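Local structure of alpha-rhamnosidase (Dictyoglomus thermophilum, 6I60) at residues 831-837 against 860-864; 179-183 against 315-321; 106-110 against 135-140. The protein probably removes terminal non-reducing alpha-L-rhamnose residues from alpha-L-rhamnosides by hydrolysis. All blocks are in the same frame, centred on the assembly; numbering follows the deposited sequence.

Interaction 1 of 3, residues 831-837 against 860-864; sequences YRVIAGV and AKARL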
ATOM      1  N   TYR A 831      -2.240  -6.373  16.514  1.00 50.63           N
ATOM      2  CA  TYR A 831      -2.521  -7.681  15.932  1.00 49.55           C
ATOM      3  C   TYR A 831      -1.667  -8.773  16.567  1.00 52.12           C
ATOM      4  O   TYR A 831      -2.183  -9.826  16.957  1.00 51.75           O
ATOM      5  CB  TYR A 831      -2.284  -7.642  14.421  1.00 48.90           C
ATOM      6  CG  TYR A 831      -3.401  -7.022  13.614  1.00 48.56           C
ATOM      7  CD1 TYR A 831      -3.428  -5.658  13.365  1.00 45.95           C
ATOM      8  CD2 TYR A 831      -4.419  -7.804  13.085  1.00 48.48           C
ATOM      9  CE1 TYR A 831      -4.444  -5.086  12.620  1.00 43.35           C
ATOM     10  CE2 TYR A 831      -5.439  -7.242  12.338  1.00 46.00           C
ATOM     11  CZ  TYR A 831      -5.445  -5.884  12.110  1.00 42.10           C
ATOM     12  OH  TYR A 831      -6.454  -5.318  11.369  1.00 46.09           O
ATOM     13  N   ARG A 832      -0.358  -8.533  16.682  1.00 51.08           N
ATOM     14  CA  ARG A 832       0.575  -9.592  17.052  1.00 43.76           C
ATOM     15  C   ARG A 832       0.640  -9.829  18.558  1.00 55.60           C
ATOM     16  O   ARG A 832       0.963 -10.943  18.985  1.00 60.47           O
ATOM     17  CB  ARG A 832       1.975  -9.263  16.526  1.00 51.24           C
ATOM     18  CG  ARG A 832       2.035  -8.948  15.039  1.00 50.05           C
ATOM     19  CD  ARG A 832       3.455  -8.617  14.586  1.00 45.69           C
ATOM     20  NE  ARG A 832       4.298  -8.162  15.689  1.00 59.40           N
ATOM     21  CZ  ARG A 832       5.378  -8.807  16.123  1.00 70.91           C
ATOM     22  NH1 ARG A 832       5.756  -9.942  15.548  1.00 62.83           N
ATOM     23  NH2 ARG A 832       6.081  -8.317  17.136  1.00 64.32           N
ATOM     24  N   VAL A 833       0.353  -8.817  19.375  1.00 53.18           N
ATOM     25  CA  VAL A 833       0.515  -8.908  20.826  1.00 47.99           C
ATOM     26  C   VAL A 833      -0.833  -8.861  21.544  1.00 52.54           C
ATOM     27  O   VAL A 833      -1.199  -9.800  22.253  1.00 52.56           O
ATOM     28  CB  VAL A 833       1.471  -7.812  21.348  1.00 48.02           C
ATOM     29  CG1 VAL A 833       1.432  -7.748  22.867  1.00 50.22           C
ATOM     30  CG2 VAL A 833       2.882  -8.081  20.860  1.00 46.67           C
ATOM     31  N   ILE A 834      -1.585  -7.770  21.376  1.00 52.35           N
ATOM     32  CA  ILE A 834      -2.860  -7.625  22.077  1.00 47.56           C
ATOM     33  C   ILE A 834      -3.820  -8.732  21.658  1.00 47.81           C
ATOM     34  O   ILE A 834      -4.327  -9.491  22.491  1.00 54.38           O
ATOM     35  CB  ILE A 834      -3.460  -6.231  21.828  1.00 51.82           C
ATOM     36  CG1 ILE A 834      -2.648  -5.168  22.570  1.00 52.72           C
ATOM     37  CG2 ILE A 834      -4.922  -6.189  22.259  1.00 46.71           C
ATOM     38  CD1 ILE A 834      -3.293  -3.805  22.580  1.00 53.32           C
ATOM     39  N   ALA A 835      -4.082  -8.839  20.355  1.00 54.70           N
ATOM     40  CA  ALA A 835      -4.838  -9.977  19.844  1.00 51.57           C
ATOM     41  C   ALA A 835      -4.027 -11.260  19.977  1.00 54.27           C
ATOM     42  O   ALA A 835      -4.459 -12.222  20.626  1.00 48.80           O
ATOM     43  CB  ALA A 835      -5.237  -9.729  18.391  1.00 48.05           C
ATOM     44  N   GLY A 836      -2.843 -11.291  19.368  1.00 54.39           N
ATOM     45  CA  GLY A 836      -1.898 -12.362  19.607  1.00 53.19           C
ATOM     46  C   GLY A 836      -1.715 -13.353  18.476  1.00 52.32           C
ATOM     47  O   GLY A 836      -1.551 -14.549  18.728  1.00 59.24           O
ATOM     48  N   VAL A 837      -1.730 -12.883  17.232  1.00 42.46           N
ATOM     49  CA  VAL A 837      -1.494 -13.736  16.072  1.00 51.76           C
ATOM     50  C   VAL A 837      -0.294 -13.183  15.311  1.00 49.17           C
ATOM     51  O   VAL A 837      -0.327 -12.047  14.824  1.00 49.54           O
ATOM     52  CB  VAL A 837      -2.735 -13.846  15.170  1.00 48.25           C
ATOM     53  CG1 VAL A 837      -3.341 -12.474  14.891  1.00 43.37           C
ATOM     54  CG2 VAL A 837      -2.387 -14.568  13.877  1.00 51.30           C
ATOM     55  N   ALA A 860     -10.440  -9.550  22.875  1.00 51.00           N
ATOM     56  CA  ALA A 860      -9.743  -9.053  21.696  1.00 52.60           C
ATOM     57  C   ALA A 860      -9.795 -10.123  20.617  1.00 52.37           C
ATOM     58  O   ALA A 860      -9.746 -11.316  20.923  1.00 52.06           O
ATOM     59  CB  ALA A 860      -8.286  -8.687  22.010  1.00 48.93           C
ATOM     60  N   LYS A 861      -9.894  -9.690  19.362  1.00 50.92           N
ATOM     61  CA  LYS A 861      -9.942 -10.623  18.246  1.00 48.95           C
ATOM     62  C   LYS A 861      -9.242 -10.018  17.040  1.00 49.77           C
ATOM     63  O   LYS A 861      -9.404  -8.829  16.751  1.00 57.23           O
ATOM     64  CB  LYS A 861     -11.381 -10.990  17.867  1.00 46.68           C
ATOM     65  CG  LYS A 861     -11.502 -11.554  16.455  1.00 51.20           C
ATOM     66  CD  LYS A 861     -12.907 -11.447  15.910  1.00 56.12           C
ATOM     67  CE  LYS A 861     -13.138 -12.452  14.792  1.00 62.77           C
ATOM     68  NZ  LYS A 861     -14.586 -12.626  14.473  1.00 60.21           N
ATOM     69  N   ALA A 862      -8.468 -10.845  16.342  1.00 41.22           N
ATOM     70  CA  ALA A 862      -7.919 -10.502  15.038  1.00 44.55           C
ATOM     71  C   ALA A 862      -8.263 -11.622  14.072  1.00 48.29           C
ATOM     72  O   ALA A 862      -7.955 -12.788  14.338  1.00 54.82           O
ATOM     73  CB  ALA A 862      -6.405 -10.291  15.104  1.00 49.44           C
ATOM     74  N   ARG A 863      -8.912 -11.276  12.964  1.00 51.39           N
ATOM     75  CA  ARG A 863      -9.227 -12.226  11.905  1.00 54.68           C
ATOM     76  C   ARG A 863      -8.545 -11.754  10.629  1.00 59.20           C
ATOM     77  O   ARG A 863      -8.825 -10.652  10.147  1.00 61.22           O
ATOM     78  CB  ARG A 863     -10.738 -12.352  11.700  1.00 52.38           C
ATOM     79  CG  ARG A 863     -11.128 -13.219  10.514  1.00 55.18           C
ATOM     80  CD  ARG A 863     -12.633 -13.229  10.291  1.00 62.71           C
ATOM     81  NE  ARG A 863     -13.080 -12.109   9.465  1.00 76.93           N
ATOM     82  CZ  ARG A 863     -12.965 -12.058   8.140  1.00 84.42           C
ATOM     83  NH1 ARG A 863     -12.412 -13.066   7.477  1.00 87.27           N
ATOM     84  NH2 ARG A 863     -13.402 -10.997   7.475  1.00 81.11           N
ATOM     85  N   LEU A 864      -7.652 -12.581  10.090  1.00 56.42           N
ATOM     86  CA  LEU A 864      -6.878 -12.238   8.908  1.00 47.44           C
ATOM     87  C   LEU A 864      -7.203 -13.191   7.767  1.00 51.40           C
ATOM     88  O   LEU A 864      -7.475 -14.376   7.981  1.00 58.09           O
ATOM     89  CB  LEU A 864      -5.369 -12.283   9.191  1.00 52.26           C
ATOM     90  CG  LEU A 864      -4.881 -11.745  10.537  1.00 51.40           C
ATOM     91  CD1 LEU A 864      -3.544 -12.366  10.913  1.00 47.83           C
ATOM     92  CD2 LEU A 864      -4.773 -10.234  10.492  1.00 51.78           C
TER

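Interaction 2 of 3, residues 179-183 against 315-321; sequences FRKSF and NLPDFDD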
ATOM      1  N   PHE A 179      -8.135  14.172 -27.278  1.00 62.87           N
ATOM      2  CA  PHE A 179      -7.727  13.530 -28.520  1.00 60.38           C
ATOM      3  C   PHE A 179      -8.856  12.646 -29.022  1.00 62.11           C
ATOM      4  O   PHE A 179      -9.450  11.890 -28.247  1.00 63.72           O
ATOM      5  CB  PHE A 179      -6.451  12.708 -28.325  1.00 62.78           C
ATOM      6  CG  PHE A 179      -5.243  13.540 -28.005  1.00 59.51           C
ATOM      7  CD1 PHE A 179      -4.927  13.850 -26.694  1.00 59.13           C
ATOM      8  CD2 PHE A 179      -4.428  14.019 -29.016  1.00 60.42           C
ATOM      9  CE1 PHE A 179      -3.818  14.619 -26.397  1.00 62.27           C
ATOM     10  CE2 PHE A 179      -3.318  14.789 -28.725  1.00 60.16           C
ATOM     11  CZ  PHE A 179      -3.013  15.089 -27.413  1.00 55.93           C
ATOM     12  N   ARG A 180      -9.144  12.740 -30.318  1.00 67.35           N
ATOM     13  CA  ARG A 180     -10.263  12.037 -30.927  1.00 69.15           C
ATOM     14  C   ARG A 180      -9.820  11.370 -32.220  1.00 73.19           C
ATOM     15  O   ARG A 180      -9.053  11.947 -32.998  1.00 73.07           O
ATOM     16  CB  ARG A 180     -11.426  12.992 -31.212  1.00 65.03           C
ATOM     17  CG  ARG A 180     -12.568  12.345 -31.961  1.00 62.73           C
ATOM     18  CD  ARG A 180     -13.566  13.363 -32.486  1.00 73.65           C
ATOM     19  NE  ARG A 180     -14.950  12.915 -32.332  1.00 75.84           N
ATOM     20  CZ  ARG A 180     -15.475  11.839 -32.915  1.00 78.54           C
ATOM     21  NH1 ARG A 180     -14.746  11.075 -33.721  1.00 77.96           N
ATOM     22  NH2 ARG A 180     -16.745  11.530 -32.699  1.00 77.95           N
ATOM     23  N   LYS A 181     -10.308  10.150 -32.442  1.00 69.63           N
ATOM     24  CA  LYS A 181     -10.059   9.416 -33.674  1.00 69.89           C
ATOM     25  C   LYS A 181     -11.280   8.561 -33.977  1.00 73.24           C
ATOM     26  O   LYS A 181     -11.866   7.962 -33.072  1.00 74.57           O
ATOM     27  CB  LYS A 181      -8.800   8.546 -33.568  1.00 68.27           C
ATOM     28  CG  LYS A 181      -8.656   7.501 -34.666  1.00 69.27           C
ATOM     29  CD  LYS A 181      -7.899   8.056 -35.863  1.00 71.75           C
ATOM     30  CE  LYS A 181      -8.125   7.209 -37.105  1.00 69.02           C
ATOM     31  NZ  LYS A 181      -9.309   7.672 -37.882  1.00 71.95           N
ATOM     32  N   SER A 182     -11.666   8.515 -35.248  1.00 76.04           N
ATOM     33  CA  SER A 182     -12.834   7.766 -35.687  1.00 72.81           C
ATOM     34  C   SER A 182     -12.403   6.559 -36.509  1.00 75.94           C
ATOM     35  O   SER A 182     -11.453   6.637 -37.296  1.00 78.77           O
ATOM     36  CB  SER A 182     -13.774   8.655 -36.505  1.00 69.20           C
ATOM     37  OG  SER A 182     -13.043   9.607 -37.258  1.00 72.46           O
ATOM     38  N   PHE A 183     -13.100   5.441 -36.316  1.00 71.44           N
ATOM     39  CA  PHE A 183     -12.865   4.232 -37.090  1.00 72.69           C
ATOM     40  C   PHE A 183     -14.200   3.558 -37.368  1.00 78.80           C
ATOM     41  O   PHE A 183     -15.207   3.833 -36.710  1.00 79.77           O
ATOM     42  CB  PHE A 183     -11.907   3.268 -36.373  1.00 73.58           C
ATOM     43  CG  PHE A 183     -12.398   2.797 -35.033  1.00 78.14           C
ATOM     44  CD1 PHE A 183     -12.236   3.585 -33.903  1.00 80.96           C
ATOM     45  CD2 PHE A 183     -13.005   1.559 -34.898  1.00 83.74           C
ATOM     46  CE1 PHE A 183     -12.681   3.152 -32.667  1.00 77.75           C
ATOM     47  CE2 PHE A 183     -13.449   1.118 -33.663  1.00 83.17           C
ATOM     48  CZ  PHE A 183     -13.287   1.916 -32.547  1.00 79.87           C
ATOM     49  N   ASN A 315     -17.204  12.872 -28.128  1.00 75.98           N
ATOM     50  CA  ASN A 315     -16.679  11.511 -28.176  1.00 75.56           C
ATOM     51  C   ASN A 315     -17.737  10.499 -28.601  1.00 72.59           C
ATOM     52  O   ASN A 315     -17.886   9.450 -27.966  1.00 74.39           O
ATOM     53  CB  ASN A 315     -16.096  11.120 -26.813  1.00 75.61           C
ATOM     54  CG  ASN A 315     -17.046  11.412 -25.664  1.00 76.08           C
ATOM     55  OD1 ASN A 315     -18.221  11.718 -25.875  1.00 78.50           O
ATOM     56  ND2 ASN A 315     -16.542  11.313 -24.439  1.00 75.57           N
ATOM     57  N   LEU A 316     -18.468  10.796 -29.670  1.00 74.23           N
ATOM     58  CA  LEU A 316     -19.531   9.935 -30.167  1.00 75.17           C
ATOM     59  C   LEU A 316     -19.427   9.830 -31.687  1.00 78.04           C
ATOM     60  O   LEU A 316     -18.917  10.748 -32.335  1.00 68.03           O
ATOM     61  CB  LEU A 316     -20.922  10.452 -29.764  1.00 67.79           C
ATOM     62  CG  LEU A 316     -21.094  10.685 -28.263  1.00 73.19           C
ATOM     63  CD1 LEU A 316     -20.792  12.113 -27.944  1.00 77.66           C
ATOM     64  CD2 LEU A 316     -22.483  10.314 -27.774  1.00 67.35           C
ATOM     65  N   PRO A 317     -19.899   8.705 -32.270  1.00 81.45           N
ATOM     66  CA  PRO A 317     -19.629   8.423 -33.693  1.00 80.85           C
ATOM     67  C   PRO A 317     -19.903   9.575 -34.646  1.00 80.94           C
ATOM     68  O   PRO A 317     -18.973  10.115 -35.255  1.00 81.44           O
ATOM     69  CB  PRO A 317     -20.561   7.242 -33.986  1.00 79.59           C
ATOM     70  CG  PRO A 317     -20.685   6.538 -32.685  1.00 78.53           C
ATOM     71  CD  PRO A 317     -20.634   7.603 -31.621  1.00 68.33           C
ATOM     72  N   ASP A 318     -21.168   9.958 -34.793  1.00 85.01           N
ATOM     73  CA  ASP A 318     -21.547  11.014 -35.729  1.00 88.12           C
ATOM     74  C   ASP A 318     -21.229  12.364 -35.098  1.00 85.43           C
ATOM     75  O   ASP A 318     -22.048  12.959 -34.397  1.00 93.29           O
ATOM     76  CB  ASP A 318     -23.020  10.896 -36.099  1.00 84.38           C
ATOM     77  CG  ASP A 318     -23.323   9.630 -36.874  1.00 88.07           C
ATOM     78  OD1 ASP A 318     -24.016   8.745 -36.328  1.00 78.97           O
ATOM     79  OD2 ASP A 318     -22.860   9.516 -38.030  1.00 91.37           O
ATOM     80  N   PHE A 319     -20.016  12.852 -35.352  1.00 73.95           N
ATOM     81  CA  PHE A 319     -19.582  14.143 -34.838  1.00 79.72           C
ATOM     82  C   PHE A 319     -18.635  14.779 -35.843  1.00 81.44           C
ATOM     83  O   PHE A 319     -17.793  14.094 -36.430  1.00 80.58           O
ATOM     84  CB  PHE A 319     -18.897  14.007 -33.472  1.00 82.22           C
ATOM     85  CG  PHE A 319     -18.318  15.295 -32.950  1.00 77.67           C
ATOM     86  CD1 PHE A 319     -16.946  15.477 -32.884  1.00 76.14           C
ATOM     87  CD2 PHE A 319     -19.145  16.323 -32.529  1.00 73.04           C
ATOM     88  CE1 PHE A 319     -16.410  16.659 -32.406  1.00 75.93           C
ATOM     89  CE2 PHE A 319     -18.616  17.506 -32.049  1.00 71.44           C
ATOM     90  CZ  PHE A 319     -17.247  17.674 -31.988  1.00 76.18           C
ATOM     91  N   ASP A 320     -18.780  16.090 -36.033  1.00 83.01           N
ATOM     92  CA  ASP A 320     -17.927  16.831 -36.955  1.00 85.23           C
ATOM     93  C   ASP A 320     -16.481  16.813 -36.476  1.00 84.68           C
ATOM     94  O   ASP A 320     -16.033  17.741 -35.793  1.00 86.39           O
ATOM     95  CB  ASP A 320     -18.421  18.270 -37.107  1.00 93.92           C
ATOM     96  CG  ASP A 320     -18.165  18.830 -38.492  1.00 87.78           C
ATOM     97  OD1 ASP A 320     -18.750  18.304 -39.463  1.00 71.86           O
ATOM     98  OD2 ASP A 320     -17.378  19.794 -38.608  1.00 93.25           O
ATOM     99  N   ASP A 321     -15.745  15.762 -36.836  1.00 87.50           N
ATOM    100  CA  ASP A 321     -14.370  15.604 -36.379  1.00 86.49           C
ATOM    101  C   ASP A 321     -13.415  16.615 -36.997  1.00 83.58           C
ATOM    102  O   ASP A 321     -12.262  16.691 -36.563  1.00 75.41           O
ATOM    103  CB  ASP A 321     -13.881  14.185 -36.676  1.00 80.71           C
ATOM    104  CG  ASP A 321     -12.694  13.791 -35.824  1.00 85.49           C
ATOM    105  OD1 ASP A 321     -12.328  14.575 -34.922  1.00 79.71           O
ATOM    106  OD2 ASP A 321     -12.128  12.700 -36.055  1.00 89.01           O
TER

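Interaction 3 of 3, residues 106-110 against 135-140; sequences ELEPC and FETGLM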
ATOM      1  N   GLU A 106       6.632 -20.398 -23.558  1.00 63.79           N
ATOM      2  CA  GLU A 106       6.786 -18.948 -23.609  1.00 68.72           C
ATOM      3  C   GLU A 106       5.474 -18.290 -24.017  1.00 64.18           C
ATOM      4  O   GLU A 106       4.942 -18.561 -25.099  1.00 63.20           O
ATOM      5  CB  GLU A 106       7.902 -18.571 -24.584  1.00 64.08           C
ATOM      6  CG  GLU A 106       7.847 -17.135 -25.077  1.00 61.30           C
ATOM      7  CD  GLU A 106       8.864 -16.244 -24.392  1.00 63.23           C
ATOM      8  OE1 GLU A 106       8.852 -15.021 -24.644  1.00 62.71           O
ATOM      9  OE2 GLU A 106       9.675 -16.769 -23.601  1.00 70.05           O
ATOM     10  N   LEU A 107       4.950 -17.437 -23.142  1.00 60.94           N
ATOM     11  CA  LEU A 107       3.683 -16.775 -23.404  1.00 68.90           C
ATOM     12  C   LEU A 107       3.825 -15.775 -24.548  1.00 67.08           C
ATOM     13  O   LEU A 107       4.914 -15.281 -24.849  1.00 66.68           O
ATOM     14  CB  LEU A 107       3.175 -16.074 -22.144  1.00 64.36           C
ATOM     15  CG  LEU A 107       2.999 -16.981 -20.925  1.00 62.04           C
ATOM     16  CD1 LEU A 107       2.687 -16.157 -19.686  1.00 62.72           C
ATOM     17  CD2 LEU A 107       1.915 -18.020 -21.178  1.00 54.44           C
ATOM     18  N   GLU A 108       2.699 -15.482 -25.189  1.00 62.94           N
ATOM     19  CA  GLU A 108       2.661 -14.618 -26.357  1.00 70.00           C
ATOM     20  C   GLU A 108       1.683 -13.475 -26.130  1.00 66.65           C
ATOM     21  O   GLU A 108       0.734 -13.612 -25.350  1.00 69.23           O
ATOM     22  CB  GLU A 108       2.262 -15.414 -27.609  1.00 79.56           C
ATOM     23  CG  GLU A 108       3.431 -16.144 -28.258  1.00 81.54           C
ATOM     24  CD  GLU A 108       2.993 -17.326 -29.100  1.00 88.95           C
ATOM     25  OE1 GLU A 108       3.426 -17.417 -30.269  1.00 92.64           O
ATOM     26  OE2 GLU A 108       2.215 -18.161 -28.594  1.00 93.11           O
ATOM     27  N   PRO A 109       1.890 -12.339 -26.793  1.00 64.28           N
ATOM     28  CA  PRO A 109       1.062 -11.160 -26.507  1.00 65.54           C
ATOM     29  C   PRO A 109      -0.382 -11.339 -26.954  1.00 67.16           C
ATOM     30  O   PRO A 109      -0.679 -12.035 -27.928  1.00 74.98           O
ATOM     31  CB  PRO A 109       1.746 -10.039 -27.300  1.00 67.01           C
ATOM     32  CG  PRO A 109       3.103 -10.563 -27.646  1.00 71.17           C
ATOM     33  CD  PRO A 109       2.956 -12.040 -27.762  1.00 68.64           C
ATOM     34  N   CYS A 110      -1.283 -10.694 -26.210  1.00 66.49           N
ATOM     35  CA  CYS A 110      -2.706 -10.591 -26.535  1.00 65.85           C
ATOM     36  C   CYS A 110      -3.423 -11.938 -26.526  1.00 63.99           C
ATOM     37  O   CYS A 110      -4.544 -12.044 -27.029  1.00 67.61           O
ATOM     38  CB  CYS A 110      -2.916  -9.896 -27.885  1.00 62.96           C
ATOM     39  SG  CYS A 110      -2.069  -8.310 -28.030  1.00 63.26           S
ATOM     40  N   PHE A 135      -6.085 -15.942 -17.368  1.00 60.39           N
ATOM     41  CA  PHE A 135      -5.236 -14.759 -17.343  1.00 62.35           C
ATOM     42  C   PHE A 135      -4.912 -14.366 -18.776  1.00 61.54           C
ATOM     43  O   PHE A 135      -4.562 -15.224 -19.592  1.00 62.15           O
ATOM     44  CB  PHE A 135      -3.952 -14.992 -16.530  1.00 59.92           C
ATOM     45  CG  PHE A 135      -3.054 -16.064 -17.083  1.00 58.67           C
ATOM     46  CD1 PHE A 135      -3.277 -17.398 -16.782  1.00 52.80           C
ATOM     47  CD2 PHE A 135      -1.967 -15.734 -17.878  1.00 64.19           C
ATOM     48  CE1 PHE A 135      -2.446 -18.383 -17.279  1.00 55.98           C
ATOM     49  CE2 PHE A 135      -1.132 -16.715 -18.379  1.00 58.12           C
ATOM     50  CZ  PHE A 135      -1.371 -18.040 -18.078  1.00 61.26           C
ATOM     51  N   GLU A 136      -5.054 -13.080 -19.083  1.00 63.16           N
ATOM     52  CA  GLU A 136      -4.823 -12.554 -20.422  1.00 61.62           C
ATOM     53  C   GLU A 136      -3.543 -11.732 -20.437  1.00 62.52           C
ATOM     54  O   GLU A 136      -3.331 -10.885 -19.562  1.00 58.82           O
ATOM     55  CB  GLU A 136      -6.000 -11.695 -20.889  1.00 62.88           C
ATOM     56  CG  GLU A 136      -5.727 -10.929 -22.176  1.00 63.27           C
ATOM     57  CD  GLU A 136      -6.992 -10.411 -22.833  1.00 64.99           C
ATOM     58  OE1 GLU A 136      -8.095 -10.733 -22.346  1.00 58.72           O
ATOM     59  OE2 GLU A 136      -6.882  -9.673 -23.836  1.00 69.94           O
ATOM     60  N   THR A 137      -2.698 -11.978 -21.432  1.00 60.87           N
ATOM     61  CA  THR A 137      -1.469 -11.216 -21.582  1.00 60.90           C
ATOM     62  C   THR A 137      -1.747  -9.905 -22.303  1.00 61.35           C
ATOM     63  O   THR A 137      -2.600  -9.836 -23.194  1.00 56.89           O
ATOM     64  CB  THR A 137      -0.423 -12.028 -22.348  1.00 55.28           C
ATOM     65  OG1 THR A 137      -1.005 -12.554 -23.545  1.00 60.99           O
ATOM     66  CG2 THR A 137       0.085 -13.180 -21.494  1.00 53.76           C
ATOM     67  N   GLY A 138      -1.002  -8.880 -21.931  1.00 61.86           N
ATOM     68  CA  GLY A 138      -1.126  -7.578 -22.527  1.00 59.55           C
ATOM     69  C   GLY A 138      -0.332  -7.514 -23.804  1.00 67.29           C
ATOM     70  O   GLY A 138      -0.346  -8.440 -24.581  1.00 63.06           O
ATOM     71  N   LEU A 139       0.428  -6.441 -23.994  1.00 66.21           N
ATOM     72  CA  LEU A 139       1.224  -6.269 -25.200  1.00 60.94           C
ATOM     73  C   LEU A 139       2.523  -6.990 -25.125  1.00 68.75           C
ATOM     74  O   LEU A 139       3.179  -7.130 -26.119  1.00 73.87           O
ATOM     75  CB  LEU A 139       1.482  -4.818 -25.507  1.00 55.58           C
ATOM     76  CG  LEU A 139       0.328  -4.203 -26.267  1.00 68.45           C
ATOM     77  CD1 LEU A 139       0.823  -3.179 -27.242  1.00 71.31           C
ATOM     78  CD2 LEU A 139      -0.408  -5.269 -27.017  1.00 62.20           C
ATOM     79  N   MET A 140       2.883  -7.399 -23.923  1.00 72.65           N
ATOM     80  CA  MET A 140       4.026  -8.194 -23.620  1.00 72.07           C
ATOM     81  C   MET A 140       5.329  -7.621 -24.002  1.00 84.00           C
ATOM     82  O   MET A 140       5.887  -7.905 -25.047  1.00 87.51           O
ATOM     83  CB  MET A 140       3.881  -9.593 -24.180  1.00 71.65           C
ATOM     84  CG  MET A 140       2.876 -10.424 -23.435  1.00 71.55           C
ATOM     85  SD  MET A 140       3.728 -11.573 -22.382  1.00 83.26           S
ATOM     86  CE  MET A 140       4.809 -12.307 -23.579  1.00 74.20           C
TER

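Interaction 1 of 3, residues 831-837 against 860-864
Tyr831 meets Leu864 and Ala862 where the last turn of helix 826-835, from the (alpha/alpha)6 barrel of six-hairpin glycosidases, packs on strand 859-866 of the C-terminal beta domain. Helix and strand run roughly antiparallel, at 146°, their axes 8.1 Å apart. The ring slants past Leu864, its CD2 lying 3.6 Å from Leu864 CD2; chi1 of -79° places CG beside the backbone N and carries the ring across the strand, where its hydroxyl is hydrogen-bonded to Asn520. Further on, Ile834 brings its CG2 branch near the methyl of Ala860. Ala835 points at the strand with CB 3.5 Å from Ala862 CB, a pairing of small side chains that lets the backbones approach closely. Gly836 then ends the helix with positive phi, and its N joins Val837 N in gripping Tyr831 O from opposite faces of the carbonyl plane. Val837 splits its two methyls between neighbours, and its CG2 meets Leu864 CD1 tip to tip at 3.9 Å. Cutting Leu864 back to an alanine would probably open a gap between the Tyr831 ring and Val837 CG2, leaving both with less to pack on. The other methyl, Val837 CG1, rests 3.8 Å from Ala862 CB.

Interaction 2 of 3, residues 179-183 against 315-321
Arg180 reaches out of strand 171-184 into the bend of loop 315-321, where Phe319 and Asp321 pack against it and Trp314 O takes its NE-H. This is the tightly packed part of the contact. The side chain leaves the strand with CG anti to the backbone N (chi1 175°), runs on extended, and bends at chi3, which carries the guanidinium over to Phe319. The guanidinium and ring planes lie only 20° apart, but the approach is oblique, with Arg180 NE 3.3 Å from Phe319 CD1. The bond to Trp314, just before the loop segment, helps fix the rotation of the group. Asp321 crosses the arginine's aliphatic part, its OD1 3.7 Å from Arg180 CG, with the carboxylate plane turned 54° from the guanidinium.

Toward the partly exposed side the contact slackens. The salt bridge from Arg180 NH1 to Asp321 OD2 is long, at 3.9 Å, and Ser182 OG gives the same oxygen a weak hydrogen bond of 3.4 Å. Lys181 NZ stays 6.0 Å from Asp321 OD2, so its positive charge could add only a diffuse attraction. An inverse gamma turn centred on Asp320 turns the chain between Phe319 and Asp321, and both of these start their side chains toward the strand, Phe319 meeting Arg180 through CB and CD1. The arrangement is that of a connecting loop folded back on a beta sheet: the link between strands 302-306 and 325-329 closes over strand 171-184 in the beta-sandwich domain that follows the immunoglobulin-like one, as in related rhamnosidases.

Interaction 3 of 3, residues 106-110 against 135-140
In the N-terminal immunoglobulin-like domain, the loop leading into strand 112-120 crosses the end of strand 133-137, so that residues from Leu107 to Cys110 pack against those from Phe135 to Met140. Leu107 comes in at the edge of the Phe135 ring, its CD1 4.1 Å from Phe135 CE2, and the two side chains cross at about a right angle. Met140, in the loop that follows the strand, closes over this part: bent at chi2 and chi3, it curls its terminal methyl back to Leu107, while its CB lies 3.7 Å from Pro109 CG. Thr137 presents CG2 to Leu107 and its hydroxyl to the loop backbone; chi1 of 50° sets OG1 between its own backbone N and carbonyl carbon. Thr137 OG1 is 2.7 Å from Glu108 O and is also within bonding reach of Lys111 O, two acceptors for a single proton. Farther along, Cys110 N donates to Gly138 O at 2.9 Å, somewhat bent at the hydrogen (143°). Next to the strand end, Glu136 forms salt bridges with Arg191 and Arg193, tying the domain to strand 189-199. Near a bound triethylene glycol molecule, Cys110 SG packs 3.6 Å from Leu139 CD2.

The three contacts are spread along the chain without touching: the centres of interactions 1 and 2 are 56 Å apart, on opposite sides of the chain's centre, and the centre of interaction 3 is about 30 Å from that of interaction 2 and 41 Å from that of interaction 1. Interactions 1 and 3 are buried. The first is purely apolar across its helix and strand and joins two domains; the third, inside one domain, mixes apolar packing with backbone polar groups. Interaction 2 is partly buried and depends on a charged side chain, with weak or long polar links. Interactions 2 and 3 both set a loop against a beta strand, whereas interaction 1 uses a helix end.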